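Local coordinates for epimerase (Methylomonas sp. DH-1, PDB 7CJ7) that catalyses the reversible C3 epimerisation of ketoses, L-ribulose best of all, as a manganese-dependent homodimer with a TIM-barrel fold, at the interface of chains A and B. Residues are numbered along the deposited sequence; one frame, centred on the assembly and turned at random. Chains: chain A/B, Epimerase.

Contact 1: the interface of chains A and B. Residues chain A 118, 157, 260, 262; chain B 118, 157, 260, 262.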
ATOM      1  N   LYS A 118      10.258  -1.981  -0.512  1.00 15.90           N
ATOM      2  CA  LYS A 118       9.526  -3.181  -0.988  1.00 17.91           C
ATOM      3  C   LYS A 118      10.465  -4.386  -1.049  1.00 19.49           C
ATOM      4  O   LYS A 118      11.194  -4.517  -2.028  1.00 24.77           O
ATOM      5  CB  LYS A 118       8.902  -2.977  -2.369  1.00 24.19           C
ATOM      6  CG  LYS A 118       7.936  -4.096  -2.741  1.00 28.33           C
ATOM      7  CD  LYS A 118       7.595  -4.223  -4.205  1.00 35.11           C
ATOM      8  CE  LYS A 118       6.204  -3.722  -4.507  1.00 36.33           C
ATOM      9  NZ  LYS A 118       6.106  -2.281  -4.191  1.00 31.62           N
ATOM     10  N   TYR A 157       4.156  -3.077   1.728  1.00  7.79           N
ATOM     11  CA  TYR A 157       5.024  -2.573   0.630  1.00  8.18           C
ATOM     12  C   TYR A 157       6.256  -1.850   1.205  1.00  8.72           C
ATOM     13  O   TYR A 157       7.131  -1.490   0.411  1.00  9.00           O
ATOM     14  CB  TYR A 157       4.247  -1.661  -0.326  1.00  8.27           C
ATOM     15  CG  TYR A 157       2.990  -2.260  -0.907  1.00  8.61           C
ATOM     16  CD1 TYR A 157       3.032  -3.168  -1.953  1.00  8.92           C
ATOM     17  CD2 TYR A 157       1.746  -1.888  -0.427  1.00  9.11           C
ATOM     18  CE1 TYR A 157       1.874  -3.700  -2.498  1.00  9.45           C
ATOM     19  CE2 TYR A 157       0.578  -2.418  -0.948  1.00  9.59           C
ATOM     20  CZ  TYR A 157       0.641  -3.317  -2.001  1.00  9.61           C
ATOM     21  OH  TYR A 157      -0.504  -3.828  -2.530  1.00 10.93           O
ATOM     22  N   THR A 260      10.955   6.045  -2.671  1.00 18.17           N
ATOM     23  CA  THR A 260      10.725   4.839  -1.832  1.00 17.67           C
ATOM     24  C   THR A 260       9.238   4.754  -1.457  1.00 16.58           C
ATOM     25  O   THR A 260       8.677   3.624  -1.455  1.00 18.93           O
ATOM     26  CB  THR A 260      11.628   4.828  -0.590  1.00 19.46           C
ATOM     27  OG1 THR A 260      12.984   4.830  -1.028  1.00 18.01           O
ATOM     28  CG2 THR A 260      11.397   3.618   0.287  1.00 20.53           C
ATOM     29  N   CYS A 262       6.761   6.066  -3.101  1.00 14.15           N
ATOM     30  CA  CYS A 262       5.943   6.043  -4.344  1.00 14.19           C
ATOM     31  C   CYS A 262       4.977   7.237  -4.352  1.00 13.78           C
ATOM     32  O   CYS A 262       3.785   7.048  -4.654  1.00 12.30           O
ATOM     33  CB  CYS A 262       5.189   4.723  -4.477  1.00 13.92           C
ATOM     34  SG  CYS A 262       6.282   3.280  -4.591  1.00 14.76           S
TER
ATOM     35  N   LYS B 118       6.713  -1.929  -8.094  1.00 16.25           N
ATOM     36  CA  LYS B 118       7.279  -0.647  -7.617  1.00 18.39           C
ATOM     37  C   LYS B 118       8.146  -0.046  -8.714  1.00 17.78           C
ATOM     38  O   LYS B 118       9.129  -0.690  -9.130  1.00 20.87           O
ATOM     39  CB  LYS B 118       8.095  -0.835  -6.340  1.00 22.92           C
ATOM     40  CG  LYS B 118       8.508   0.470  -5.678  1.00 25.01           C
ATOM     41  CD  LYS B 118       9.075   0.296  -4.286  1.00 29.79           C
ATOM     42  CE  LYS B 118       9.627   1.600  -3.763  1.00 34.48           C
ATOM     43  NZ  LYS B 118       9.799   2.550  -4.888  1.00 33.60           N
ATOM     44  N   TYR B 157       2.112   1.674  -5.001  1.00  7.87           N
ATOM     45  CA  TYR B 157       3.198   0.673  -4.867  1.00  8.46           C
ATOM     46  C   TYR B 157       3.160  -0.333  -6.022  1.00  9.56           C
ATOM     47  O   TYR B 157       4.136  -1.116  -6.150  1.00 10.70           O
ATOM     48  CB  TYR B 157       3.105  -0.055  -3.532  1.00  8.68           C
ATOM     49  CG  TYR B 157       3.112   0.845  -2.329  1.00  8.27           C
ATOM     50  CD1 TYR B 157       4.281   1.434  -1.884  1.00  9.05           C
ATOM     51  CD2 TYR B 157       1.955   1.081  -1.616  1.00  8.38           C
ATOM     52  CE1 TYR B 157       4.299   2.258  -0.769  1.00  9.00           C
ATOM     53  CE2 TYR B 157       1.957   1.883  -0.488  1.00  9.80           C
ATOM     54  CZ  TYR B 157       3.128   2.488  -0.074  1.00  9.18           C
ATOM     55  OH  TYR B 157       3.137   3.268   1.045  1.00 12.18           O
ATOM     56  N   THR B 260       5.326 -10.171  -5.405  1.00 15.98           N
ATOM     57  CA  THR B 260       5.086  -8.840  -6.017  1.00 14.79           C
ATOM     58  C   THR B 260       4.025  -8.096  -5.197  1.00 14.01           C
ATOM     59  O   THR B 260       4.153  -6.865  -5.027  1.00 14.26           O
ATOM     60  CB  THR B 260       4.655  -8.946  -7.482  1.00 17.11           C
ATOM     61  OG1 THR B 260       5.706  -9.608  -8.179  1.00 18.84           O
ATOM     62  CG2 THR B 260       4.380  -7.592  -8.096  1.00 19.38           C
ATOM     63  N   CYS B 262       3.443  -8.542  -2.044  1.00 12.54           N
ATOM     64  CA  CYS B 262       3.962  -8.419  -0.654  1.00 12.48           C
ATOM     65  C   CYS B 262       2.992  -9.091   0.325  1.00 12.68           C
ATOM     66  O   CYS B 262       2.678  -8.509   1.375  1.00 12.63           O
ATOM     67  CB  CYS B 262       4.166  -6.955  -0.277  1.00 13.27           C
ATOM     68  SG  CYS B 262       5.373  -6.119  -1.335  1.00 14.16           S
TER
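The backbone carbonyl O of B:Tyr157 takes a hydrogen bond from the side-chain amine nitrogen NZ of A:Lys118 at 3.0 Å, the donor tilted 20° from the carbonyl plane. A:Lys118 starts out extended and then bends at chi3 (-106°) and chi4 (63°), which turns NZ back onto that oxygen. Its mate B:Lys118 runs past it in the opposite direction and bends at chi4 instead; its CE lies by the backbone O of A:Thr260, and its NZ stands 3.6 Å from A:Cys262 SG. The two lysines therefore break the two-fold symmetry at their ends, and their NZ atoms stay 6.1 Å apart. Between the chains the tyrosines meet around the axis: CB of A:Tyr157 sits over the ring face of B:Tyr157, 3.6 Å from its centroid, and CB of B:Tyr157 answers over the ring of A:Tyr157. Each cysteine sulfur packs on the partner's lysine CG and tyrosine CD1, with B:Cys262 SG 3.6 Å from A:Lys118 CG. Cutting A:Lys118 back to an alanine is likely to leave the B:Tyr157 carbonyl without this donor and B:Cys262 SG without its methylene neighbour. The patch lies on the homodimer's two-fold axis and probably helps hold the subunits together.

Contact 2: the interface of chains A and B. Residues chain A 216, 265, 267; chain B 156, 163-164, 191-192.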
ATOM      1  N   HIS A 216      -4.529   8.563   1.575  1.00 10.14           N
ATOM      2  CA  HIS A 216      -3.716   8.882   0.372  1.00 10.96           C
ATOM      3  C   HIS A 216      -2.526   9.788   0.729  1.00 10.06           C
ATOM      4  O   HIS A 216      -1.814  10.208  -0.209  1.00 10.70           O
ATOM      5  CB  HIS A 216      -4.603   9.511  -0.704  1.00 11.55           C
ATOM      6  CG  HIS A 216      -5.490  10.594  -0.199  1.00 11.91           C
ATOM      7  ND1 HIS A 216      -5.045  11.558   0.679  1.00 12.18           N
ATOM      8  CD2 HIS A 216      -6.784  10.881  -0.464  1.00 14.06           C
ATOM      9  CE1 HIS A 216      -6.028  12.396   0.938  1.00 12.96           C
ATOM     10  NE2 HIS A 216      -7.106  12.006   0.244  1.00 12.93           N
ATOM     11  N   ARG A 265       1.773  11.579  -6.940  1.00 16.76           N
ATOM     12  CA  ARG A 265       0.702  12.582  -7.156  1.00 16.73           C
ATOM     13  C   ARG A 265       0.962  13.855  -6.361  1.00 16.78           C
ATOM     14  O   ARG A 265       1.598  13.798  -5.298  1.00 16.93           O
ATOM     15  CB  ARG A 265      -0.669  12.017  -6.781  1.00 17.80           C
ATOM     16  CG  ARG A 265      -1.055  10.780  -7.578  1.00 18.86           C
ATOM     17  CD  ARG A 265      -2.543  10.529  -7.448  1.00 19.83           C
ATOM     18  NE  ARG A 265      -2.867   9.849  -6.205  1.00 18.34           N
ATOM     19  CZ  ARG A 265      -3.968  10.054  -5.490  1.00 16.93           C
ATOM     20  NH1 ARG A 265      -4.841  10.978  -5.856  1.00 17.74           N
ATOM     21  NH2 ARG A 265      -4.179   9.342  -4.396  1.00 16.12           N
ATOM     22  N   LEU A 267      -0.911  16.100  -4.107  1.00 20.60           N
ATOM     23  CA  LEU A 267      -2.098  16.044  -3.208  1.00 18.58           C
ATOM     24  C   LEU A 267      -2.286  17.410  -2.548  1.00 16.70           C
ATOM     25  O   LEU A 267      -3.303  17.601  -1.857  1.00 18.80           O
ATOM     26  CB  LEU A 267      -1.870  14.958  -2.150  1.00 21.35           C
ATOM     27  CG  LEU A 267      -2.494  13.595  -2.445  1.00 26.27           C
ATOM     28  CD1 LEU A 267      -3.059  13.552  -3.852  1.00 28.45           C
ATOM     29  CD2 LEU A 267      -1.490  12.479  -2.231  1.00 27.66           C
TER
ATOM     30  N   ARG B 156      -0.248   3.115  -5.533  1.00  7.50           N
ATOM     31  CA  ARG B 156       1.060   3.730  -5.866  1.00  8.81           C
ATOM     32  C   ARG B 156       2.203   2.709  -5.831  1.00  8.20           C
ATOM     33  O   ARG B 156       3.181   2.890  -6.575  1.00  8.67           O
ATOM     34  CB  ARG B 156       1.332   4.850  -4.861  1.00  9.43           C
ATOM     35  CG  ARG B 156       1.435   4.363  -3.425  1.00  9.79           C
ATOM     36  CD  ARG B 156       1.446   5.499  -2.427  1.00 11.29           C
ATOM     37  NE  ARG B 156       0.216   6.271  -2.510  1.00 11.76           N
ATOM     38  CZ  ARG B 156       0.043   7.461  -1.954  1.00 13.09           C
ATOM     39  NH1 ARG B 156       1.018   8.021  -1.248  1.00 14.60           N
ATOM     40  NH2 ARG B 156      -1.110   8.082  -2.102  1.00 12.33           N
ATOM     41  N   ASN B 163      -3.607   5.726 -10.325  1.00 10.65           N
ATOM     42  CA  ASN B 163      -3.838   5.268  -8.937  1.00 11.37           C
ATOM     43  C   ASN B 163      -5.253   5.613  -8.479  1.00 10.62           C
ATOM     44  O   ASN B 163      -5.638   5.136  -7.401  1.00 11.67           O
ATOM     45  CB  ASN B 163      -2.825   5.861  -7.969  1.00 10.69           C
ATOM     46  CG  ASN B 163      -1.387   5.526  -8.311  1.00 10.92           C
ATOM     47  OD1 ASN B 163      -0.528   6.389  -8.184  1.00 12.64           O
ATOM     48  ND2 ASN B 163      -1.116   4.299  -8.750  1.00  9.59           N
ATOM     49  N   THR B 164      -5.997   6.412  -9.243  1.00 11.23           N
ATOM     50  CA  THR B 164      -7.409   6.748  -8.924  1.00 12.20           C
ATOM     51  C   THR B 164      -8.302   6.424 -10.116  1.00 12.38           C
ATOM     52  O   THR B 164      -7.795   6.445 -11.243  1.00 10.68           O
ATOM     53  CB  THR B 164      -7.601   8.219  -8.533  1.00 13.97           C
ATOM     54  OG1 THR B 164      -7.407   9.054  -9.676  1.00 15.00           O
ATOM     55  CG2 THR B 164      -6.679   8.643  -7.410  1.00 15.43           C
ATOM     56  N   ILE B 191      -6.989   2.884  -0.377  1.00 10.14           N
ATOM     57  CA  ILE B 191      -5.724   3.651  -0.227  1.00 10.86           C
ATOM     58  C   ILE B 191      -5.886   5.017  -0.912  1.00 11.89           C
ATOM     59  O   ILE B 191      -5.700   6.042  -0.227  1.00 14.78           O
ATOM     60  CB  ILE B 191      -4.536   2.830  -0.762  1.00 11.56           C
ATOM     61  CG1 ILE B 191      -4.400   1.509   0.003  1.00 12.20           C
ATOM     62  CG2 ILE B 191      -3.252   3.642  -0.715  1.00 12.18           C
ATOM     63  CD1 ILE B 191      -3.455   0.501  -0.623  1.00 12.52           C
ATOM     64  N   GLU B 192      -6.252   5.046  -2.196  1.00 11.14           N
ATOM     65  CA  GLU B 192      -5.976   6.215  -3.075  1.00 11.25           C
ATOM     66  C   GLU B 192      -7.183   7.154  -3.248  1.00 11.51           C
ATOM     67  O   GLU B 192      -6.940   8.326  -3.615  1.00 12.53           O
ATOM     68  CB  GLU B 192      -5.509   5.755  -4.459  1.00 11.00           C
ATOM     69  CG  GLU B 192      -4.288   4.860  -4.434  1.00 11.06           C
ATOM     70  CD  GLU B 192      -2.966   5.533  -4.081  1.00 12.64           C
ATOM     71  OE1 GLU B 192      -2.943   6.778  -3.965  1.00 13.63           O
ATOM     72  OE2 GLU B 192      -1.943   4.804  -3.929  1.00 13.24           O
TER
HETATM   73  O   HOH W   1      -7.583  10.937  -4.345  1.00 16.87           O
HETATM   74  O   HOH W   2      -0.904   7.869  -5.754  1.00 17.23           O
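Charge pairing joins A:Arg265 to B:Glu192 in this salt-bridged patch of the homodimer interface: the guanidinium NH2 gives a salt bridge and hydrogen bond to carboxylate OE1 at 2.9 Å. It arrives on the anti lone pair, with the two planes 69° apart, while the same NH2 makes a weak bond to the backbone O of B:Glu192. The carboxylate is held from its own chain too. B:Arg156 grips it side-on, NE to OE2 at 3.0 Å and NH2 to OE1, and its backbone N reaches OE2 from above the carboxylate plane. Both arginines thus share OE1, which probably offsets the approach of their NH2 atoms to 4.0 Å. B:Arg156 also hydrogen-bonds across the interface, NH2 to the backbone O of A:His216 at 2.9 Å, from above the carbonyl plane. Two waters lie at the edge of the A:Arg265 guanidinium: one links NE to B:Asn163 OD1 and B:Glu192 OE1, the other NH1 to B:Glu192 O. Apolar cover comes from B:Thr164 CG2 on one face and A:Leu267 CD1 on the other. In the TIM barrel, B:Glu192 ends helix 186-192, directly after strand 180-185 with its manganese ligand B:Asp185; A:His216 follows strand 207-212, which carries A:His211.

Contact 3: the interface of chains A and B. Residues chain A 119, 156-157, 159-160, 163; chain B 262, 264.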
ATOM      1  N   TYR A 119      10.402  -5.255  -0.050  1.00 14.67           N
ATOM      2  CA  TYR A 119      11.198  -6.501  -0.013  1.00 15.93           C
ATOM      3  C   TYR A 119      10.668  -7.408  -1.112  1.00 16.16           C
ATOM      4  O   TYR A 119       9.460  -7.455  -1.339  1.00 13.18           O
ATOM      5  CB  TYR A 119      11.091  -7.164   1.358  1.00 14.89           C
ATOM      6  CG  TYR A 119      11.985  -6.550   2.404  1.00 15.39           C
ATOM      7  CD1 TYR A 119      13.296  -6.967   2.544  1.00 15.47           C
ATOM      8  CD2 TYR A 119      11.534  -5.544   3.241  1.00 16.02           C
ATOM      9  CE1 TYR A 119      14.130  -6.432   3.511  1.00 14.09           C
ATOM     10  CE2 TYR A 119      12.359  -4.993   4.207  1.00 15.44           C
ATOM     11  CZ  TYR A 119      13.662  -5.441   4.343  1.00 15.26           C
ATOM     12  OH  TYR A 119      14.496  -4.916   5.287  1.00 16.11           O
ATOM     13  N   ARG A 156       2.773  -3.589   4.124  1.00  9.63           N
ATOM     14  CA  ARG A 156       3.468  -4.715   3.456  1.00  9.40           C
ATOM     15  C   ARG A 156       4.439  -4.203   2.381  1.00  8.56           C
ATOM     16  O   ARG A 156       5.446  -4.893   2.129  1.00  9.32           O
ATOM     17  CB  ARG A 156       2.410  -5.628   2.836  1.00 10.02           C
ATOM     18  CG  ARG A 156       1.587  -4.948   1.747  1.00 10.48           C
ATOM     19  CD  ARG A 156       0.351  -5.731   1.346  1.00 11.07           C
ATOM     20  NE  ARG A 156      -0.542  -5.949   2.472  1.00 12.18           N
ATOM     21  CZ  ARG A 156      -1.521  -6.837   2.483  1.00 12.29           C
ATOM     22  NH1 ARG A 156      -1.743  -7.577   1.415  1.00 13.31           N
ATOM     23  NH2 ARG A 156      -2.274  -6.987   3.561  1.00 12.45           N
ATOM     24  N   TYR A 157       4.156  -3.077   1.728  1.00  7.79           N
ATOM     25  CA  TYR A 157       5.024  -2.573   0.630  1.00  8.18           C
ATOM     26  C   TYR A 157       6.256  -1.850   1.205  1.00  8.72           C
ATOM     27  O   TYR A 157       7.131  -1.490   0.411  1.00  9.00           O
ATOM     28  CB  TYR A 157       4.247  -1.661  -0.326  1.00  8.27           C
ATOM     29  CG  TYR A 157       2.990  -2.260  -0.907  1.00  8.61           C
ATOM     30  CD1 TYR A 157       3.032  -3.168  -1.953  1.00  8.92           C
ATOM     31  CD2 TYR A 157       1.746  -1.888  -0.427  1.00  9.11           C
ATOM     32  CE1 TYR A 157       1.874  -3.700  -2.498  1.00  9.45           C
ATOM     33  CE2 TYR A 157       0.578  -2.418  -0.948  1.00  9.59           C
ATOM     34  CZ  TYR A 157       0.641  -3.317  -2.001  1.00  9.61           C
ATOM     35  OH  TYR A 157      -0.504  -3.828  -2.530  1.00 10.93           O
ATOM     36  N   THR A 159       7.713  -2.782   4.661  1.00 11.00           N
ATOM     37  CA  THR A 159       8.487  -3.755   5.484  1.00 10.92           C
ATOM     38  C   THR A 159       7.881  -5.146   5.356  1.00 10.46           C
ATOM     39  O   THR A 159       6.660  -5.259   5.118  1.00 11.65           O
ATOM     40  CB  THR A 159       8.539  -3.415   6.982  1.00 11.95           C
ATOM     41  OG1 THR A 159       9.453  -4.322   7.599  1.00 13.31           O
ATOM     42  CG2 THR A 159       7.217  -3.560   7.694  1.00 12.75           C
ATOM     43  N   ASN A 160       8.705  -6.164   5.556  1.00 11.17           N
ATOM     44  CA  ASN A 160       8.232  -7.565   5.627  1.00 12.07           C
ATOM     45  C   ASN A 160       8.340  -8.076   7.070  1.00 12.39           C
ATOM     46  O   ASN A 160       8.076  -9.258   7.268  1.00 14.25           O
ATOM     47  CB  ASN A 160       8.954  -8.433   4.594  1.00 13.24           C
ATOM     48  CG  ASN A 160      10.438  -8.582   4.847  1.00 11.93           C
ATOM     49  OD1 ASN A 160      10.964  -8.036   5.809  1.00 13.77           O
ATOM     50  ND2 ASN A 160      11.118  -9.309   3.974  1.00 11.58           N
ATOM     51  N   ASN A 163       3.622  -5.632  10.137  1.00 12.79           N
ATOM     52  CA  ASN A 163       2.651  -4.829   9.362  1.00 12.48           C
ATOM     53  C   ASN A 163       1.426  -4.502  10.217  1.00 12.03           C
ATOM     54  O   ASN A 163       0.627  -3.684   9.754  1.00 12.93           O
ATOM     55  CB  ASN A 163       2.222  -5.543   8.079  1.00 13.68           C
ATOM     56  CG  ASN A 163       3.369  -5.917   7.168  1.00 12.55           C
ATOM     57  OD1 ASN A 163       3.380  -7.015   6.635  1.00 13.98           O
ATOM     58  ND2 ASN A 163       4.310  -5.012   6.952  1.00 11.41           N
TER
ATOM     59  N   CYS B 262       3.443  -8.542  -2.044  1.00 12.54           N
ATOM     60  CA  CYS B 262       3.962  -8.419  -0.654  1.00 12.48           C
ATOM     61  C   CYS B 262       2.992  -9.091   0.325  1.00 12.68           C
ATOM     62  O   CYS B 262       2.678  -8.509   1.375  1.00 12.63           O
ATOM     63  CB  CYS B 262       4.166  -6.955  -0.277  1.00 13.27           C
ATOM     64  SG  CYS B 262       5.373  -6.119  -1.335  1.00 14.16           S
ATOM     65  N   TRP B 264       2.750 -11.105   3.013  1.00 14.32           N
ATOM     66  CA  TRP B 264       3.671 -11.623   4.058  1.00 13.80           C
ATOM     67  C   TRP B 264       2.871 -12.387   5.110  1.00 14.05           C
ATOM     68  O   TRP B 264       3.470 -13.196   5.854  1.00 15.75           O
ATOM     69  CB  TRP B 264       4.450 -10.480   4.711  1.00 12.52           C
ATOM     70  CG  TRP B 264       5.116  -9.513   3.778  1.00 11.64           C
ATOM     71  CD1 TRP B 264       5.190  -8.161   3.959  1.00 11.88           C
ATOM     72  CD2 TRP B 264       5.842  -9.790   2.560  1.00 11.21           C
ATOM     73  NE1 TRP B 264       5.900  -7.581   2.945  1.00 11.18           N
ATOM     74  CE2 TRP B 264       6.311  -8.547   2.069  1.00 11.12           C
ATOM     75  CE3 TRP B 264       6.139 -10.943   1.826  1.00 11.58           C
ATOM     76  CZ2 TRP B 264       7.062  -8.430   0.900  1.00 11.85           C
ATOM     77  CZ3 TRP B 264       6.870 -10.825   0.658  1.00 12.38           C
ATOM     78  CH2 TRP B 264       7.322  -9.584   0.201  1.00 11.51           C
TER
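B:Trp264 reaches into a recess of chain A lined by A:Tyr119, A:Arg156, A:Thr159, A:Asn160 and A:Asn163, part of the homodimer interface. From CB, which lies loosely near A:Asn163 OD1, the side chain leaves with CG anti to its carbonyl carbon (chi1 -50°), and this carries the indole between a residue of its own chain and one of the partner. CG and the five-membered ring lie against A:Asn160, whose CB sits over the face 3.6 Å from the ring centroid; B:Cys262 CA covers the opposite face. CD1, at the indole edge, faces the amide oxygen OD1 of A:Asn163, 3.4 Å away in the ring plane, and also touches A:Asn160 CA. Next, B:Trp264 NE1, the indole N-H, hydrogen-bonds to the backbone O of A:Arg156 at 2.8 Å, meeting a lone pair in the carbonyl plane though the oxygen is tilted out of the indole plane. A:Thr159 O stands 3.3 Å from B:Trp264 NE1 and is also near CD1. Further out, the benzo edge ends against the A:Tyr119 carbonyl, its O being 3.4 Å from CH2 at the tip. Sandwiched in this way, the ring is likely to have little freedom to turn. On the far side of A:Asn160, its OD1 lies over the centre of the A:Tyr119 ring. A bond within chain A holds the amide at the indole edge: A:Asn163 ND2 donates to A:Thr159 O at 3.0 Å, in the A:Asn163 amide plane but above the A:Thr159 carbonyl plane.

Contacts 1 and 3 are neighbours, their C-alpha centres about 8 Å apart, and they share A:Tyr157 and B:Cys262; contact 2 lies about 14 Å from contact 1 and 19 Å from contact 3. Residues 156 and 163 recur in contacts 2 and 3, 157 and 262 in contacts 1 and 3, and all three draw on the 260-267 stretch, so by the two-fold symmetry each subunit both offers and receives them. The centre of contact 3 is about 11 Å from A:Glu152, and that of contact 2 about 12 Å from B:Glu152, so dimerisation may help steady the loops beside both active sites.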